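Local structure of globin III, extracellular (Lumbricus terrestris, 1X9F) at residues Lys17-Leu22 / Gly77-Ile82; Val57-Glu60 / Lys66-Ala69; Ala111-Phe116 / Gly142-Ile147; Thr122-Pro125 / Asp130-Ala133. The protein probably carries oxygen on its heme as one globin subunit of the large extracellular erythrocruorin of the earthworm. All coordinates share one frame; numbering follows the deposited sequence.

How the contacts relate
From the N terminus, helix 9-20 comes first. Contact 1 ties its end to helix 65-83 and closes a long loop of 54 residues. Contact 2 lies within that loop and is much more local: it folds residues 57-60 back on the start of helix 65-83. Contact 3 then pairs helices 110-127 and 133-148 against the heme. Contact 4 lies within its span, at the turn between those two helices. The two nested pairs follow one another along the chain, and none cross. In space contact 1 meets contacts 3 and 4: A81 packs on I143, and W19 on L124. Contact 2 stands apart, but its V57 reaches the heme, as do contacts 1 and 3.

Contact 1 of 4, residues Lys17-Leu22 / Gly77-Ile82; sequences KQWDIL and GLDLAI. With HEM (protoporphyrin IX containing Fe), chain R.
W19 near the end of helix 9-20 and I82 on helix 65-83 mark the nearest backbone approach, their CA atoms 8.2 Å apart, so side chains must bridge the gap. The W19 indole does most of this. Its CG is anti to the backbone N (chi1 177°), which swings the ring across to the other helix. I82 reaches over one face of it. The methyl CD1 of I82 stands 3.6 Å from the centroid of the five-membered ring of W19, 15° off the normal, a CH-pi contact. The polar edge of the indole is used at the same time. W19 NE1 donates to D79 OD2 at 2.8 Å, with a nearly straight N-H...O angle of 169°. The acceptor lies almost in the ring plane and uses its anti lone pair. At the six-membered end, W19 CH2 meets L78 CD2 at 3.9 Å. The indole is thus fixed in rotation by one bond and by packing. The other oxygen, D79 OD1, makes a salt bridge to R26 of the neighbouring Globin II chain, so one carboxylate serves both the fold and the assembly. Further round the same helix, the heme methyl CMB rests on the backbone of G77 and L78, with L78 N 3.4 Å from it. By position these are helices A and E of the globin fold, and the contact is their packing behind the heme pocket.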
loop_
_atom_site.group_PDB
_atom_site.type_symbol
_atom_site.label_atom_id
_atom_site.label_comp_id
_atom_site.label_asym_id
_atom_site.label_seq_id
_atom_site.Cartn_x
_atom_site.Cartn_y
_atom_site.Cartn_z
ATOM N N LYS C 17 -18.130 15.801 10.071
ATOM C CA LYS C 17 -17.388 15.155 9.005
ATOM C C LYS C 17 -18.224 14.034 8.401
ATOM O O LYS C 17 -18.309 13.902 7.174
ATOM C CB LYS C 17 -16.074 14.602 9.562
ATOM C CG LYS C 17 -15.167 13.973 8.519
ATOM C CD LYS C 17 -14.019 13.211 9.163
ATOM C CE LYS C 17 -12.926 14.146 9.672
ATOM N NZ LYS C 17 -11.833 13.386 10.342
ATOM N N GLN C 18 -18.857 13.242 9.262
ATOM C CA GLN C 18 -19.648 12.109 8.794
ATOM C C GLN C 18 -20.919 12.527 8.065
ATOM O O GLN C 18 -21.271 11.946 7.041
ATOM C CB GLN C 18 -19.951 11.148 9.941
ATOM C CG GLN C 18 -18.738 10.323 10.324
ATOM C CD GLN C 18 -18.942 9.456 11.553
ATOM O OE1 GLN C 18 -18.069 8.663 11.897
ATOM N NE2 GLN C 18 -20.077 9.603 12.219
ATOM N N TRP C 19 -21.594 13.540 8.595
ATOM C CA TRP C 19 -22.799 14.086 7.984
ATOM C C TRP C 19 -22.511 14.666 6.605
ATOM O O TRP C 19 -23.283 14.480 5.664
ATOM C CB TRP C 19 -23.330 15.171 8.901
ATOM C CG TRP C 19 -24.530 15.927 8.449
ATOM C CD1 TRP C 19 -24.563 17.231 8.065
ATOM C CD2 TRP C 19 -25.886 15.460 8.406
ATOM N NE1 TRP C 19 -25.855 17.608 7.775
ATOM C CE2 TRP C 19 -26.688 16.541 7.979
ATOM C CE3 TRP C 19 -26.509 14.233 8.684
ATOM C CZ2 TRP C 19 -28.070 16.431 7.808
ATOM C CZ3 TRP C 19 -27.882 14.126 8.521
ATOM C CH2 TRP C 19 -28.648 15.219 8.085
ATOM N N ASP C 20 -21.383 15.363 6.504
ATOM C CA ASP C 20 -20.969 16.038 5.284
ATOM C C ASP C 20 -20.865 15.118 4.078
ATOM O O ASP C 20 -21.124 15.534 2.947
ATOM C CB ASP C 20 -19.618 16.693 5.508
ATOM C CG ASP C 20 -19.636 18.137 5.146
ATOM O OD1 ASP C 20 -19.142 18.479 4.047
ATOM O OD2 ASP C 20 -20.158 19.010 5.877
ATOM N N ILE C 21 -20.453 13.878 4.330
ATOM C CA ILE C 21 -20.448 12.844 3.310
ATOM C C ILE C 21 -21.775 12.770 2.530
ATOM O O ILE C 21 -21.756 12.615 1.310
ATOM C CB ILE C 21 -20.009 11.483 3.929
ATOM C CG1 ILE C 21 -18.475 11.392 3.958
ATOM C CG2 ILE C 21 -20.593 10.294 3.149
ATOM C CD1 ILE C 21 -17.903 10.525 5.111
ATOM N N LEU C 22 -22.916 12.918 3.204
ATOM C CA LEU C 22 -24.200 12.864 2.494
ATOM C C LEU C 22 -24.353 13.860 1.354
ATOM O O LEU C 22 -25.118 13.608 0.418
ATOM C CB LEU C 22 -25.379 13.052 3.454
ATOM C CG LEU C 22 -25.823 11.737 4.100
ATOM C CD1 LEU C 22 -26.999 11.987 5.010
ATOM C CD2 LEU C 22 -26.168 10.679 3.058
ATOM N N GLY C 77 -33.172 22.013 9.082
ATOM C CA GLY C 77 -33.152 22.352 10.500
ATOM C C GLY C 77 -32.088 21.534 11.203
ATOM O O GLY C 77 -31.330 22.062 12.020
ATOM N N LEU C 78 -32.039 20.242 10.878
ATOM C CA LEU C 78 -31.047 19.329 11.446
ATOM C C LEU C 78 -29.657 19.652 10.893
ATOM O O LEU C 78 -28.664 19.592 11.626
ATOM C CB LEU C 78 -31.432 17.867 11.181
ATOM C CG LEU C 78 -30.469 16.763 11.649
ATOM C CD1 LEU C 78 -30.260 16.800 13.163
ATOM C CD2 LEU C 78 -30.968 15.389 11.208
ATOM N N ASP C 79 -29.600 20.019 9.612
ATOM C CA ASP C 79 -28.363 20.491 8.973
ATOM C C ASP C 79 -27.801 21.745 9.644
ATOM O O ASP C 79 -26.591 21.864 9.843
ATOM C CB ASP C 79 -28.593 20.781 7.488
ATOM C CG ASP C 79 -27.299 21.041 6.745
ATOM O OD1 ASP C 79 -27.160 22.123 6.128
ATOM O OD2 ASP C 79 -26.359 20.213 6.735
ATOM N N LEU C 80 -28.698 22.672 9.971
ATOM C CA LEU C 80 -28.364 23.896 10.676
ATOM C C LEU C 80 -27.722 23.613 12.032
ATOM O O LEU C 80 -26.644 24.131 12.329
ATOM C CB LEU C 80 -29.624 24.748 10.849
ATOM C CG LEU C 80 -29.490 25.980 11.738
ATOM C CD1 LEU C 80 -28.683 27.035 11.032
ATOM C CD2 LEU C 80 -30.851 26.518 12.103
ATOM N N ALA C 81 -28.382 22.791 12.845
ATOM C CA ALA C 81 -27.849 22.417 14.149
ATOM C C ALA C 81 -26.442 21.818 14.024
ATOM O O ALA C 81 -25.499 22.295 14.663
ATOM C CB ALA C 81 -28.793 21.447 14.852
ATOM N N ILE C 82 -26.306 20.794 13.184
ATOM C CA ILE C 82 -25.017 20.135 12.983
ATOM C C ILE C 82 -23.955 21.126 12.509
ATOM O O ILE C 82 -22.817 21.098 12.990
ATOM C CB ILE C 82 -25.145 18.945 11.994
ATOM C CG1 ILE C 82 -26.017 17.835 12.612
ATOM C CG2 ILE C 82 -23.751 18.418 11.579
ATOM C CD1 ILE C 82 -26.297 16.677 11.664
HETATM C CHA HEM R . -42.043 22.076 11.718
HETATM C CHB HEM R . -37.282 21.182 12.480
HETATM C CHC HEM R . -38.368 17.090 14.906
HETATM C CHD HEM R . -43.135 18.182 14.450
HETATM C C1A HEM R . -40.571 22.175 11.654
HETATM C C2A HEM R . -39.947 23.189 10.930
HETATM C C3A HEM R . -38.512 22.961 11.128
HETATM C C4A HEM R . -38.529 21.770 11.993
HETATM C CMA HEM R . -37.330 23.732 10.595
HETATM C CAA HEM R . -40.590 24.279 10.115
HETATM C CBA HEM R . -40.622 25.567 10.915
HETATM C CGA HEM R . -41.233 26.625 10.034
HETATM O O1A HEM R . -40.505 27.195 9.194
HETATM O O2A HEM R . -42.445 26.886 10.178
HETATM C C1B HEM R . -37.159 19.940 13.236
HETATM C C2B HEM R . -35.908 19.404 13.518
HETATM C C3B HEM R . -36.267 18.267 14.163
HETATM C C4B HEM R . -37.639 18.189 14.264
HETATM C CMB HEM R . -34.525 19.921 13.190
HETATM C CAB HEM R . -35.379 17.416 14.686
HETATM C CBB HEM R . -34.238 16.746 15.014
HETATM C C1C HEM R . -39.837 17.026 14.985
HETATM C C2C HEM R . -40.486 15.968 15.601
HETATM C C3C HEM R . -41.806 16.312 15.471
HETATM C C4C HEM R . -41.873 17.496 14.772
HETATM C CMC HEM R . -39.894 14.762 16.284
HETATM C CAC HEM R . -42.956 15.492 15.925
HETATM C CBC HEM R . -43.842 15.745 16.976
HETATM C C1D HEM R . -43.284 19.396 13.632
HETATM C C2D HEM R . -44.540 19.879 13.273
HETATM C C3D HEM R . -44.283 20.991 12.501
HETATM C C4D HEM R . -42.803 21.054 12.462
HETATM C CMD HEM R . -45.884 19.311 13.667
HETATM C CAD HEM R . -45.271 21.914 11.841
HETATM C CBD HEM R . -45.622 21.310 10.488
HETATM C CGD HEM R . -46.506 22.305 9.792
HETATM O O1D HEM R . -47.743 22.231 9.952
HETATM O O2D HEM R . -45.949 23.170 9.090
HETATM N NA HEM R . -39.757 21.315 12.330
HETATM N NB HEM R . -38.250 19.241 13.660
HETATM N NC HEM R . -40.658 17.989 14.473
HETATM N ND HEM R . -42.200 20.065 13.162
HETATM FE FE HEM R . -40.224 19.677 13.435
#

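Contact 2 of 4, residues Val57-Glu60 / Lys66-Ala69; sequences VDIE and KFSA
I59 and F67 form the tight half of this contact. The two side chains run side by side and point the same way. I59 CG1 lies over one face of the F67 ring, 3.9 Å from its centroid and offset toward the rim, a CH-pi contact. I59 CD1 follows along and comes within 3.7 Å of F67 CZ. V57 adds its methyl CG2, 3.9 Å from F67 CD1, while V57 O sits at the edge of the ring, in its plane. F67 CG is anti to the backbone N (chi1 -162°), which lays the ring along the loop. R37 and L40 of helix 28-46 also touch this ring. The loose side is made by D58 and K66, both partly exposed. They meet through their carbon stems, D58 CB to K66 CB at 3.7 Å. Their charged ends part: D58 OD1 is hydrogen-bonded to H61 ND1, and K66 NZ has a long, weak ion pair with E87 of the neighbouring Globin II chain. D58 OD2 and K66 NZ stay 6.3 Å apart. The contact is therefore held by carbon packing on F67, with V57 also touching the heme, and its opposite charges probably add little to the grip.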
loop_
_atom_site.group_PDB
_atom_site.type_symbol
_atom_site.label_atom_id
_atom_site.label_comp_id
_atom_site.label_asym_id
_atom_site.label_seq_id
_atom_site.Cartn_x
_atom_site.Cartn_y
_atom_site.Cartn_z
ATOM N N VAL C 57 -49.151 19.885 6.429
ATOM C CA VAL C 57 -48.132 19.696 5.389
ATOM C C VAL C 57 -48.396 18.512 4.461
ATOM O O VAL C 57 -47.539 18.155 3.648
ATOM C CB VAL C 57 -46.687 19.629 5.961
ATOM C CG1 VAL C 57 -46.238 21.003 6.442
ATOM C CG2 VAL C 57 -46.564 18.580 7.066
ATOM N N ASP C 58 -49.582 17.919 4.590
ATOM C CA ASP C 58 -50.059 16.886 3.672
ATOM C C ASP C 58 -49.213 15.606 3.722
ATOM O O ASP C 58 -48.847 15.043 2.683
ATOM C CB ASP C 58 -50.144 17.454 2.244
ATOM C CG ASP C 58 -50.996 16.611 1.318
ATOM O OD1 ASP C 58 -51.933 15.936 1.802
ATOM O OD2 ASP C 58 -50.807 16.570 0.083
ATOM N N ILE C 59 -48.905 15.149 4.935
ATOM C CA ILE C 59 -48.214 13.876 5.109
ATOM C C ILE C 59 -49.021 12.765 4.445
ATOM O O ILE C 59 -48.468 11.739 4.039
ATOM C CB ILE C 59 -47.952 13.571 6.607
ATOM C CG1 ILE C 59 -47.020 12.361 6.753
ATOM C CG2 ILE C 59 -49.266 13.348 7.373
ATOM C CD1 ILE C 59 -46.410 12.204 8.136
ATOM N N GLU C 60 -50.329 12.997 4.325
ATOM C CA GLU C 60 -51.246 12.081 3.658
ATOM C C GLU C 60 -50.721 11.726 2.275
ATOM O O GLU C 60 -50.890 10.601 1.807
ATOM C CB GLU C 60 -52.631 12.714 3.547
ATOM C CG GLU C 60 -53.739 11.761 3.123
ATOM C CD GLU C 60 -55.078 12.455 2.959
ATOM O OE1 GLU C 60 -56.102 11.746 2.865
ATOM O OE2 GLU C 60 -55.115 13.706 2.924
ATOM N N LYS C 66 -46.113 19.500 -1.055
ATOM C CA LYS C 66 -46.286 20.016 0.304
ATOM C C LYS C 66 -45.364 19.324 1.301
ATOM O O LYS C 66 -44.532 19.972 1.947
ATOM C CB LYS C 66 -47.742 19.847 0.752
ATOM C CG LYS C 66 -48.664 21.008 0.401
ATOM C CD LYS C 66 -48.854 21.939 1.598
ATOM C CE LYS C 66 -49.654 23.192 1.244
ATOM N NZ LYS C 66 -51.005 22.886 0.646
ATOM N N PHE C 67 -45.521 18.006 1.417
ATOM C CA PHE C 67 -44.739 17.235 2.373
ATOM C C PHE C 67 -43.253 17.279 2.032
ATOM O O PHE C 67 -42.406 17.367 2.925
ATOM C CB PHE C 67 -45.245 15.793 2.501
ATOM C CG PHE C 67 -44.763 15.107 3.747
ATOM C CD1 PHE C 67 -45.076 15.628 5.004
ATOM C CD2 PHE C 67 -43.974 13.964 3.672
ATOM C CE1 PHE C 67 -44.621 15.014 6.169
ATOM C CE2 PHE C 67 -43.518 13.340 4.831
ATOM C CZ PHE C 67 -43.841 13.867 6.083
ATOM N N SER C 68 -42.953 17.239 0.734
ATOM C CA SER C 68 -41.585 17.356 0.246
ATOM C C SER C 68 -40.887 18.606 0.770
ATOM O O SER C 68 -39.790 18.510 1.323
ATOM C CB SER C 68 -41.544 17.330 -1.283
ATOM O OG SER C 68 -41.735 16.016 -1.774
ATOM N N ALA C 69 -41.517 19.770 0.596
ATOM C CA ALA C 69 -40.959 21.029 1.096
ATOM C C ALA C 69 -40.700 20.943 2.594
ATOM O O ALA C 69 -39.643 21.357 3.086
ATOM C CB ALA C 69 -41.886 22.195 0.780
#

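Contact 3 of 4, residues Ala111-Phe116 / Gly142-Ile147; sequences AHFKKF and GILTKI. With HEM (protoporphyrin IX containing Fe), chain R.
F116, which touches L144 across the contact, is anchored in its own helix by the bond from F116 N to H112 O, 2.9 Å long. The two helices run nearly antiparallel, at 162°, and the axes of segments 111-116 and 142-147 come within 9.8 Å. Between them the packing is apolar. L144 CD2 is the central methyl. It lies at the edge of the F113 ring, 3.8 Å from F113 CD2, and at the edge of the F116 ring, 4.0 Å from F116 CD1. The same methyl also touches the heme vinyl atom CBB. F113 CG is anti to the carbonyl carbon (chi1 -84°), and this brings the ring up against the heme. The heme methyl CMC stands 3.7 Å above the plane of the F113 ring, over its centre. On the other helix the I147 side chain crosses that of F113 at about a right angle, with I147 CG2 3.5 Å from F113 CE2. The F116 ring meets the vinyl group at its edge, F116 CE1 being 3.5 Å from heme CBB. With an alanine at F113, the heme methyl CMC would probably lose the ring face beside it, and a gap would open next to I147 and L144. H112 rests on the second vinyl group, and H112 NE2 is hydrogen-bonded to E49 OE2. Beyond the two segments, helix 28-46 packs on F116 through L39 and L40. Helix 88-103 packs here too: L95 touches I147, and H102 meets F113 edge to face. Both helices meet this pair beside the heme.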
loop_
_atom_site.group_PDB
_atom_site.type_symbol
_atom_site.label_atom_id
_atom_site.label_comp_id
_atom_site.label_asym_id
_atom_site.label_seq_id
_atom_site.Cartn_x
_atom_site.Cartn_y
_atom_site.Cartn_z
ATOM N N ALA C 111 -42.226 12.867 23.968
ATOM C CA ALA C 111 -42.172 11.447 23.605
ATOM C C ALA C 111 -41.900 11.254 22.117
ATOM O O ALA C 111 -41.230 10.299 21.720
ATOM C CB ALA C 111 -43.463 10.745 24.009
ATOM N N HIS C 112 -42.425 12.167 21.305
ATOM C CA HIS C 112 -42.232 12.124 19.865
ATOM C C HIS C 112 -40.760 12.329 19.505
ATOM O O HIS C 112 -40.237 11.665 18.608
ATOM C CB HIS C 112 -43.052 13.211 19.179
ATOM C CG HIS C 112 -44.534 13.091 19.360
ATOM N ND1 HIS C 112 -45.377 14.168 19.192
ATOM C CD2 HIS C 112 -45.329 12.036 19.660
ATOM C CE1 HIS C 112 -46.625 13.785 19.382
ATOM N NE2 HIS C 112 -46.626 12.495 19.668
ATOM N N PHE C 113 -40.106 13.258 20.200
ATOM C CA PHE C 113 -38.697 13.540 19.963
ATOM C C PHE C 113 -37.779 12.418 20.428
ATOM O O PHE C 113 -36.695 12.234 19.870
ATOM C CB PHE C 113 -38.302 14.863 20.608
ATOM C CG PHE C 113 -38.610 16.056 19.758
ATOM C CD1 PHE C 113 -39.903 16.560 19.684
ATOM C CD2 PHE C 113 -37.604 16.675 19.021
ATOM C CE1 PHE C 113 -40.195 17.667 18.888
ATOM C CE2 PHE C 113 -37.882 17.780 18.228
ATOM C CZ PHE C 113 -39.183 18.278 18.160
ATOM N N LYS C 114 -38.205 11.666 21.440
ATOM C CA LYS C 114 -37.422 10.519 21.889
ATOM C C LYS C 114 -37.465 9.401 20.860
ATOM O O LYS C 114 -36.472 8.704 20.646
ATOM C CB LYS C 114 -37.908 10.005 23.241
ATOM C CG LYS C 114 -37.125 8.798 23.736
ATOM C CD LYS C 114 -37.567 8.414 25.127
ATOM C CE LYS C 114 -36.825 7.185 25.603
ATOM N NZ LYS C 114 -37.212 6.862 27.029
ATOM N N LYS C 115 -38.620 9.248 20.223
ATOM C CA LYS C 115 -38.798 8.262 19.176
ATOM C C LYS C 115 -38.008 8.660 17.937
ATOM O O LYS C 115 -37.313 7.834 17.346
ATOM C CB LYS C 115 -40.279 8.135 18.833
ATOM C CG LYS C 115 -40.793 6.717 18.879
ATOM C CD LYS C 115 -39.956 5.796 18.016
ATOM C CE LYS C 115 -40.330 4.343 18.247
ATOM N NZ LYS C 115 -40.172 3.937 19.682
ATOM N N PHE C 116 -38.122 9.928 17.554
ATOM C CA PHE C 116 -37.390 10.454 16.413
ATOM C C PHE C 116 -35.895 10.168 16.540
ATOM O O PHE C 116 -35.273 9.685 15.591
ATOM C CB PHE C 116 -37.659 11.947 16.246
ATOM C CG PHE C 116 -37.213 12.490 14.924
ATOM C CD1 PHE C 116 -36.145 13.378 14.851
ATOM C CD2 PHE C 116 -37.845 12.098 13.744
ATOM C CE1 PHE C 116 -35.718 13.882 13.625
ATOM C CE2 PHE C 116 -37.425 12.592 12.511
ATOM C CZ PHE C 116 -36.356 13.486 12.451
ATOM N N GLY C 142 -28.437 16.101 22.724
ATOM C CA GLY C 142 -28.385 17.515 23.083
ATOM C C GLY C 142 -29.315 18.354 22.223
ATOM O O GLY C 142 -30.011 19.240 22.730
ATOM N N ILE C 143 -29.334 18.064 20.923
ATOM C CA ILE C 143 -30.136 18.827 19.960
ATOM C C ILE C 143 -31.639 18.597 20.159
ATOM O O ILE C 143 -32.411 19.549 20.329
ATOM C CB ILE C 143 -29.708 18.478 18.502
ATOM C CG1 ILE C 143 -28.278 18.973 18.237
ATOM C CG2 ILE C 143 -30.695 19.073 17.485
ATOM C CD1 ILE C 143 -27.644 18.410 16.971
ATOM N N LEU C 144 -32.032 17.319 20.121
ATOM C CA LEU C 144 -33.409 16.878 20.364
ATOM C C LEU C 144 -33.979 17.342 21.694
ATOM O O LEU C 144 -35.153 17.703 21.769
ATOM C CB LEU C 144 -33.491 15.350 20.294
ATOM C CG LEU C 144 -33.202 14.776 18.900
ATOM C CD1 LEU C 144 -33.037 13.272 18.992
ATOM C CD2 LEU C 144 -34.313 15.133 17.910
ATOM N N THR C 145 -33.156 17.326 22.738
ATOM C CA THR C 145 -33.578 17.814 24.045
ATOM C C THR C 145 -33.853 19.316 24.020
ATOM O O THR C 145 -34.829 19.773 24.613
ATOM C CB THR C 145 -32.528 17.476 25.118
ATOM O OG1 THR C 145 -32.415 16.052 25.246
ATOM C CG2 THR C 145 -33.004 17.907 26.510
ATOM N N LYS C 146 -33.005 20.078 23.331
ATOM C CA LYS C 146 -33.162 21.531 23.280
ATOM C C LYS C 146 -34.410 21.949 22.490
ATOM O O LYS C 146 -35.152 22.827 22.928
ATOM C CB LYS C 146 -31.904 22.182 22.702
ATOM C CG LYS C 146 -31.255 23.248 23.592
ATOM C CD LYS C 146 -30.391 22.640 24.722
ATOM C CE LYS C 146 -29.025 22.125 24.218
ATOM N NZ LYS C 146 -28.021 23.196 23.955
ATOM N N ILE C 147 -34.640 21.317 21.338
ATOM C CA ILE C 147 -35.832 21.600 20.535
ATOM C C ILE C 147 -37.115 21.224 21.283
ATOM O O ILE C 147 -38.132 21.908 21.156
ATOM C CB ILE C 147 -35.762 20.879 19.169
ATOM C CG1 ILE C 147 -34.507 21.320 18.407
ATOM C CG2 ILE C 147 -37.000 21.182 18.326
ATOM C CD1 ILE C 147 -34.147 20.440 17.218
HETATM C CHA HEM R . -42.043 22.076 11.718
HETATM C CHB HEM R . -37.282 21.182 12.480
HETATM C CHC HEM R . -38.368 17.090 14.906
HETATM C CHD HEM R . -43.135 18.182 14.450
HETATM C C1A HEM R . -40.571 22.175 11.654
HETATM C C2A HEM R . -39.947 23.189 10.930
HETATM C C3A HEM R . -38.512 22.961 11.128
HETATM C C4A HEM R . -38.529 21.770 11.993
HETATM C CMA HEM R . -37.330 23.732 10.595
HETATM C CAA HEM R . -40.590 24.279 10.115
HETATM C CBA HEM R . -40.622 25.567 10.915
HETATM C CGA HEM R . -41.233 26.625 10.034
HETATM O O1A HEM R . -40.505 27.195 9.194
HETATM O O2A HEM R . -42.445 26.886 10.178
HETATM C C1B HEM R . -37.159 19.940 13.236
HETATM C C2B HEM R . -35.908 19.404 13.518
HETATM C C3B HEM R . -36.267 18.267 14.163
HETATM C C4B HEM R . -37.639 18.189 14.264
HETATM C CMB HEM R . -34.525 19.921 13.190
HETATM C CAB HEM R . -35.379 17.416 14.686
HETATM C CBB HEM R . -34.238 16.746 15.014
HETATM C C1C HEM R . -39.837 17.026 14.985
HETATM C C2C HEM R . -40.486 15.968 15.601
HETATM C C3C HEM R . -41.806 16.312 15.471
HETATM C C4C HEM R . -41.873 17.496 14.772
HETATM C CMC HEM R . -39.894 14.762 16.284
HETATM C CAC HEM R . -42.956 15.492 15.925
HETATM C CBC HEM R . -43.842 15.745 16.976
HETATM C C1D HEM R . -43.284 19.396 13.632
HETATM C C2D HEM R . -44.540 19.879 13.273
HETATM C C3D HEM R . -44.283 20.991 12.501
HETATM C C4D HEM R . -42.803 21.054 12.462
HETATM C CMD HEM R . -45.884 19.311 13.667
HETATM C CAD HEM R . -45.271 21.914 11.841
HETATM C CBD HEM R . -45.622 21.310 10.488
HETATM C CGD HEM R . -46.506 22.305 9.792
HETATM O O1D HEM R . -47.743 22.231 9.952
HETATM O O2D HEM R . -45.949 23.170 9.090
HETATM N NA HEM R . -39.757 21.315 12.330
HETATM N NB HEM R . -38.250 19.241 13.660
HETATM N NC HEM R . -40.658 17.989 14.473
HETATM N ND HEM R . -42.200 20.065 13.162
HETATM FE FE HEM R . -40.224 19.677 13.435
#

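Contact 4 of 4, residues Thr122-Pro125 / Asp130-Ala133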
loop_
_atom_site.group_PDB
_atom_site.type_symbol
_atom_site.label_atom_id
_atom_site.label_comp_id
_atom_site.label_asym_id
_atom_site.label_seq_id
_atom_site.Cartn_x
_atom_site.Cartn_y
_atom_site.Cartn_z
ATOM N N THR C 122 -31.147 4.746 13.970
ATOM C CA THR C 122 -31.234 3.549 13.148
ATOM C C THR C 122 -30.982 3.871 11.674
ATOM O O THR C 122 -30.246 3.156 10.992
ATOM C CB THR C 122 -32.612 2.889 13.353
ATOM O OG1 THR C 122 -32.727 2.473 14.723
ATOM C CG2 THR C 122 -32.731 1.572 12.568
ATOM N N GLY C 123 -31.580 4.959 11.196
ATOM C CA GLY C 123 -31.527 5.308 9.780
ATOM C C GLY C 123 -30.200 5.850 9.289
ATOM O O GLY C 123 -29.821 5.607 8.143
ATOM N N LEU C 124 -29.496 6.596 10.137
ATOM C CA LEU C 124 -28.248 7.235 9.712
ATOM C C LEU C 124 -27.159 6.257 9.242
ATOM O O LEU C 124 -26.600 6.459 8.160
ATOM C CB LEU C 124 -27.708 8.201 10.776
ATOM C CG LEU C 124 -28.420 9.549 10.956
ATOM C CD1 LEU C 124 -28.101 10.128 12.322
ATOM C CD2 LEU C 124 -28.064 10.542 9.852
ATOM N N PRO C 125 -26.847 5.209 10.013
ATOM C CA PRO C 125 -25.858 4.236 9.553
ATOM C C PRO C 125 -26.287 3.565 8.253
ATOM O O PRO C 125 -25.445 3.014 7.544
ATOM C CB PRO C 125 -25.796 3.208 10.691
ATOM C CG PRO C 125 -26.996 3.434 11.507
ATOM C CD PRO C 125 -27.361 4.871 11.352
ATOM N N ASP C 130 -19.868 5.433 7.317
ATOM C CA ASP C 130 -18.990 5.797 8.413
ATOM C C ASP C 130 -19.800 6.476 9.517
ATOM O O ASP C 130 -20.283 7.595 9.338
ATOM C CB ASP C 130 -17.882 6.712 7.901
ATOM C CG ASP C 130 -16.741 6.856 8.883
ATOM O OD1 ASP C 130 -16.047 7.893 8.826
ATOM O OD2 ASP C 130 -16.456 5.997 9.749
ATOM N N TYR C 131 -19.959 5.800 10.651
ATOM C CA TYR C 131 -20.890 6.274 11.668
ATOM C C TYR C 131 -20.421 5.924 13.060
ATOM O O TYR C 131 -20.483 4.765 13.459
ATOM C CB TYR C 131 -22.278 5.662 11.421
ATOM C CG TYR C 131 -23.365 6.066 12.406
ATOM C CD1 TYR C 131 -24.018 7.293 12.283
ATOM C CD2 TYR C 131 -23.764 5.210 13.440
ATOM C CE1 TYR C 131 -25.026 7.668 13.167
ATOM C CE2 TYR C 131 -24.776 5.581 14.333
ATOM C CZ TYR C 131 -25.397 6.815 14.185
ATOM O OH TYR C 131 -26.396 7.217 15.043
ATOM N N ASP C 132 -19.950 6.918 13.804
ATOM C CA ASP C 132 -19.633 6.707 15.208
ATOM C C ASP C 132 -20.926 6.789 15.993
ATOM O O ASP C 132 -21.481 7.878 16.171
ATOM C CB ASP C 132 -18.649 7.757 15.721
ATOM C CG ASP C 132 -18.155 7.447 17.125
ATOM O OD1 ASP C 132 -16.998 6.986 17.246
ATOM O OD2 ASP C 132 -18.846 7.606 18.162
ATOM N N ALA C 133 -21.411 5.644 16.463
ATOM C CA ALA C 133 -22.692 5.618 17.160
ATOM C C ALA C 133 -22.691 6.453 18.431
ATOM O O ALA C 133 -23.694 7.090 18.744
ATOM C CB ALA C 133 -23.142 4.188 17.454
#
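P125 and Y131 lie side by side, the proline ring laid on the tyrosine. P125 CD stands 3.9 Å from the centroid of the Y131 ring and only 7° off its normal, so it sits over the centre of the face in a CH-pi contact. P125 CB spreads along the same ring, 4.0 Å from Y131 CD2. The L124 side chain crosses that of Y131 at about a right angle. L124 CB is 3.6 Å from Y131 CE1, and the methyl L124 CD1 is 4.0 Å from the same atom. Y131 CG is anti to the backbone N (chi1 -180°), which carries the ring back from the loop to helix 110-127. The arrangement belongs to the turn between helices G and H of the globin fold. P125 has no N-H to give to the turn before it, and the helix is kinked there. A serine in place of Y131 would probably leave P125 without the ring face it lies on and open a gap beside L124. A second layer fixes these groups. W136, from helix 133-148, stacks on the Y131 ring and also touches L124. L140 of the same helix presses on L124 too. Just past Y131, D132 is the N-cap of helix 133-148. Its OD2 accepts from A135 N and also forms a salt bridge to a basic side chain of another protein chain. P125 O takes a hydrogen bond from K9 NZ of the neighbouring hemoglobin chain d1.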